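Local coordinates for Exo-beta-1,3-glucanase (Streptomyces sp. SirexAA-E, PDB 4PF0), which hydrolyses laminarin and laminarioligosaccharides from their non-reducing ends, releasing glucose and laminaribiose, at the beta-D-glucopyranose site. Numbering follows the deposited sequence.

The beta-D-glucopyranose site. Residues 68, 70, 92, 94, 96, 98, 101-102, 120-121, 123, 125, 148-149. With BGC (beta-D-glucopyranose), chain B; BGC (beta-D-glucopyranose), chain C; BGC (beta-D-glucopyranose), chain D; BGC (beta-D-glucopyranose), chain E; BGC (beta-D-glucopyranose), chain F.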
loop_
_atom_site.group_PDB
_atom_site.type_symbol
_atom_site.label_atom_id
_atom_site.label_comp_id
_atom_site.label_asym_id
_atom_site.label_seq_id
_atom_site.Cartn_x
_atom_site.Cartn_y
_atom_site.Cartn_z
ATOM N N ASN A 68 10.659 -12.152 20.078
ATOM C CA ASN A 68 9.345 -12.125 19.451
ATOM C C ASN A 68 8.949 -10.670 19.353
ATOM O O ASN A 68 8.431 -10.097 20.313
ATOM C CB ASN A 68 8.307 -12.932 20.246
ATOM C CG ASN A 68 6.941 -12.962 19.559
ATOM O OD1 ASN A 68 6.811 -12.587 18.387
ATOM N ND2 ASN A 68 5.925 -13.395 20.286
ATOM N N GLN A 70 6.634 -8.112 18.480
ATOM C CA GLN A 70 5.247 -7.854 18.125
ATOM C C GLN A 70 5.138 -6.424 17.624
ATOM O O GLN A 70 5.668 -5.493 18.236
ATOM C CB GLN A 70 4.307 -8.093 19.309
ATOM C CG GLN A 70 4.175 -9.574 19.700
ATOM C CD GLN A 70 3.207 -9.783 20.859
ATOM O OE1 GLN A 70 3.609 -9.836 22.021
ATOM N NE2 GLN A 70 1.926 -9.894 20.544
ATOM N N ASP A 92 10.654 -14.256 15.859
ATOM C CA ASP A 92 9.476 -13.892 15.076
ATOM C C ASP A 92 9.285 -12.389 14.925
ATOM O O ASP A 92 9.732 -11.599 15.760
ATOM C CB ASP A 92 8.208 -14.475 15.713
ATOM C CG ASP A 92 8.175 -15.987 15.692
ATOM O OD1 ASP A 92 9.103 -16.625 16.243
ATOM O OD2 ASP A 92 7.205 -16.536 15.124
ATOM N N THR A 94 5.859 -10.528 14.649
ATOM C CA THR A 94 4.482 -10.980 14.840
ATOM C C THR A 94 3.449 -9.870 14.757
ATOM O O THR A 94 3.592 -8.850 15.407
ATOM C CB THR A 94 4.310 -11.653 16.221
ATOM O OG1 THR A 94 5.115 -12.833 16.274
ATOM C CG2 THR A 94 2.841 -12.018 16.471
ATOM N N ASP A 96 -0.677 -10.001 15.451
ATOM C CA ASP A 96 -1.870 -10.778 15.776
ATOM C C ASP A 96 -2.990 -9.777 16.087
ATOM O O ASP A 96 -2.793 -8.560 15.987
ATOM C CB ASP A 96 -1.602 -11.731 16.951
ATOM C CG ASP A 96 -2.545 -12.940 16.978
ATOM O OD1 ASP A 96 -3.490 -13.004 16.162
ATOM O OD2 ASP A 96 -2.349 -13.828 17.843
ATOM N N GLY A 98 -5.061 -9.663 19.039
ATOM C CA GLY A 98 -5.510 -9.700 20.422
ATOM C C GLY A 98 -6.293 -8.473 20.871
ATOM O O GLY A 98 -7.323 -8.597 21.545
ATOM N N ASP A 101 -10.027 -8.462 19.785
ATOM C CA ASP A 101 -10.754 -9.713 20.003
ATOM C C ASP A 101 -10.650 -10.689 18.823
ATOM O O ASP A 101 -11.635 -11.334 18.463
ATOM C CB ASP A 101 -12.233 -9.408 20.301
ATOM C CG ASP A 101 -12.992 -10.611 20.839
ATOM O OD1 ASP A 101 -12.405 -11.398 21.609
ATOM O OD2 ASP A 101 -14.179 -10.772 20.481
ATOM N N GLY A 102 -9.471 -10.794 18.217
ATOM C CA GLY A 102 -9.248 -11.774 17.164
ATOM C C GLY A 102 -9.643 -11.338 15.766
ATOM O O GLY A 102 -9.454 -12.081 14.795
ATOM N N VAL A 120 9.905 -19.401 15.829
ATOM C CA VAL A 120 10.189 -20.302 16.938
ATOM C C VAL A 120 9.399 -21.613 16.840
ATOM O O VAL A 120 9.909 -22.670 17.242
ATOM C CB VAL A 120 9.950 -19.592 18.308
ATOM C CG1 VAL A 120 8.481 -19.280 18.522
ATOM C CG2 VAL A 120 10.507 -20.424 19.462
ATOM N N ASN A 121 8.197 -21.592 16.257
ATOM C CA ASN A 121 7.464 -22.846 16.059
ATOM C C ASN A 121 7.423 -23.290 14.600
ATOM O O ASN A 121 6.623 -24.154 14.224
ATOM C CB ASN A 121 6.029 -22.747 16.627
ATOM C CG ASN A 121 5.079 -21.909 15.762
ATOM O OD1 ASN A 121 5.397 -21.503 14.646
ATOM N ND2 ASN A 121 3.886 -21.661 16.293
ATOM N N THR A 123 6.615 -21.366 12.024
ATOM C CA THR A 123 5.709 -20.524 11.234
ATOM C C THR A 123 5.624 -19.117 11.813
ATOM O O THR A 123 5.343 -18.945 13.001
ATOM C CB THR A 123 4.295 -21.151 11.171
ATOM O OG1 THR A 123 4.373 -22.442 10.550
ATOM C CG2 THR A 123 3.329 -20.275 10.373
ATOM N N ARG A 125 3.756 -15.493 12.106
ATOM C CA ARG A 125 2.420 -14.929 11.926
ATOM C C ARG A 125 2.456 -13.431 11.614
ATOM O O ARG A 125 2.974 -12.633 12.400
ATOM C CB ARG A 125 1.545 -15.176 13.165
ATOM C CG ARG A 125 0.133 -14.559 13.024
ATOM C CD ARG A 125 -0.782 -14.830 14.221
ATOM N NE ARG A 125 -1.445 -16.134 14.121
ATOM C CZ ARG A 125 -1.227 -17.161 14.933
ATOM N NH1 ARG A 125 -0.361 -17.059 15.932
ATOM N NH2 ARG A 125 -1.884 -18.298 14.747
ATOM N N ASP A 148 -4.731 -15.563 15.334
ATOM C CA ASP A 148 -5.047 -16.786 16.074
ATOM C C ASP A 148 -6.556 -16.839 16.245
ATOM O O ASP A 148 -7.164 -15.862 16.683
ATOM C CB ASP A 148 -4.340 -16.825 17.432
ATOM C CG ASP A 148 -4.553 -18.144 18.160
ATOM O OD1 ASP A 148 -4.392 -19.209 17.532
ATOM O OD2 ASP A 148 -4.901 -18.114 19.353
ATOM N N GLY A 149 -7.159 -17.965 15.873
ATOM C CA GLY A 149 -8.602 -18.116 15.936
ATOM C C GLY A 149 -9.278 -17.985 14.582
ATOM O O GLY A 149 -10.483 -18.214 14.459
HETATM C C2 BGC B . -8.083 -20.332 19.500
HETATM C C3 BGC B . -9.002 -19.192 19.925
HETATM C C4 BGC B . -10.397 -19.386 19.327
HETATM C C5 BGC B . -10.924 -20.789 19.621
HETATM C C6 BGC B . -12.242 -21.025 18.892
HETATM C C1 BGC B . -8.727 -21.669 19.855
HETATM O O1 BGC B . -7.901 -22.733 19.434
HETATM O O2 BGC B . -6.827 -20.207 20.132
HETATM O O3 BGC B . -8.450 -17.959 19.515
HETATM O O4 BGC B . -11.309 -18.434 19.839
HETATM O O5 BGC B . -9.988 -21.773 19.222
HETATM O O6 BGC B . -12.033 -20.942 17.500
HETATM C C2 BGC C . -7.383 -15.895 20.129
HETATM C C3 BGC C . -7.611 -14.526 20.768
HETATM C C4 BGC C . -8.909 -13.896 20.291
HETATM C C5 BGC C . -10.060 -14.882 20.416
HETATM C C6 BGC C . -11.367 -14.253 19.950
HETATM C C1 BGC C . -8.655 -16.742 20.139
HETATM O O2 BGC C . -6.374 -16.583 20.841
HETATM O O3 BGC C . -6.540 -13.657 20.454
HETATM O O4 BGC C . -9.180 -12.759 21.071
HETATM O O5 BGC C . -9.768 -16.022 19.640
HETATM O O6 BGC C . -12.428 -15.153 20.187
HETATM C C2 BGC D . -4.209 -13.439 20.707
HETATM C C3 BGC D . -3.086 -13.242 21.716
HETATM C C4 BGC D . -3.453 -12.169 22.739
HETATM C C5 BGC D . -4.834 -12.434 23.329
HETATM C C6 BGC D . -5.247 -11.338 24.304
HETATM C C1 BGC D . -5.546 -13.618 21.416
HETATM O O2 BGC D . -3.935 -14.566 19.902
HETATM O O3 BGC D . -1.914 -12.861 21.027
HETATM O O4 BGC D . -2.483 -12.121 23.770
HETATM O O5 BGC D . -5.792 -12.541 22.293
HETATM O O6 BGC D . -5.028 -10.069 23.720
HETATM C C2 BGC E . 0.273 -13.625 20.187
HETATM C C3 BGC E . 1.611 -14.168 20.684
HETATM C C4 BGC E . 2.124 -13.338 21.864
HETATM C C5 BGC E . 1.036 -13.329 22.937
HETATM C C6 BGC E . 1.435 -12.621 24.235
HETATM C C1 BGC E . -0.699 -13.525 21.360
HETATM O O2 BGC E . -0.277 -14.450 19.170
HETATM O O3 BGC E . 2.537 -14.162 19.630
HETATM O O4 BGC E . 3.312 -13.894 22.395
HETATM O O5 BGC E . -0.136 -12.751 22.399
HETATM O O6 BGC E . 1.793 -11.282 23.984
HETATM C C2 BGC F . 2.738 -15.567 17.661
HETATM C C3 BGC F . 3.113 -16.961 17.181
HETATM C C4 BGC F . 4.441 -17.408 17.791
HETATM C C5 BGC F . 4.446 -17.211 19.303
HETATM C C6 BGC F . 5.825 -17.500 19.893
HETATM C C1 BGC F . 2.793 -15.520 19.185
HETATM O O2 BGC F . 1.427 -15.233 17.233
HETATM O O3 BGC F . 3.186 -16.990 15.772
HETATM O O4 BGC F . 4.653 -18.778 17.507
HETATM O O5 BGC F . 4.083 -15.882 19.627
HETATM O O6 BGC F . 5.736 -17.539 21.305
HETATM O O HOH W 1 4.988 -15.254 14.667
HETATM O O HOH W 2 6.616 -19.026 15.569
HETATM O O HOH W 3 -6.129 -12.721 17.768
#
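Five linked glucose units of a laminari-oligosaccharide lie here along the protein surface of this GH55 exo-glucanase. The centre of the site lies about 25 Å from Ala458, the proton-donor position, engineered here, so it probably serves as a secondary carbohydrate-binding surface. The reducing end, BGC (chain B), is poorly ordered and little covered. Its O2 hydroxyl gives a hydrogen bond to Asp148 OD2, coming from above the carboxylate plane. BGC (chain C) O2 bonds the same oxygen, Asp148 OD2, at 2.6 Å, on its anti lone pair. One carboxylate oxygen thus grips two neighbouring sugars. Gly102 CA packs against the C4 side of BGC (chain C), and a water links its O3 to Asp96 OD1. Asp96 repeats the double grip two sugars along. Its CG is anti to the backbone N (chi1 -156°), and Asp96 OD2 takes BGC (chain E) O2 at 2.5 Å on the anti lone pair. BGC (chain D) O2 reaches Asp96 OD2 at 2.7 Å from above the plane. The other oxygen, OD1, receives the Asp148 backbone N on its syn lone pair, which helps fix the carboxylate. An alanine at Asp96 would remove the acceptor shared by both hydroxyls and would probably loosen the hold on the chain D and chain E sugars. Gln70 OE1 accepts BGC (chain E) O6 in the carbonyl plane, on a lone pair. The non-reducing BGC (chain F) is well buried. Val120 CG1 touches its C6, and Thr94 CG2 packs near C2. Waters connect its O3 and O4 to Asp92 OD2. Arg125 bends at chi3 (-84°) and presents its guanidinium edge, with NH1 donating in plane to BGC (chain F) O2 at 2.9 Å.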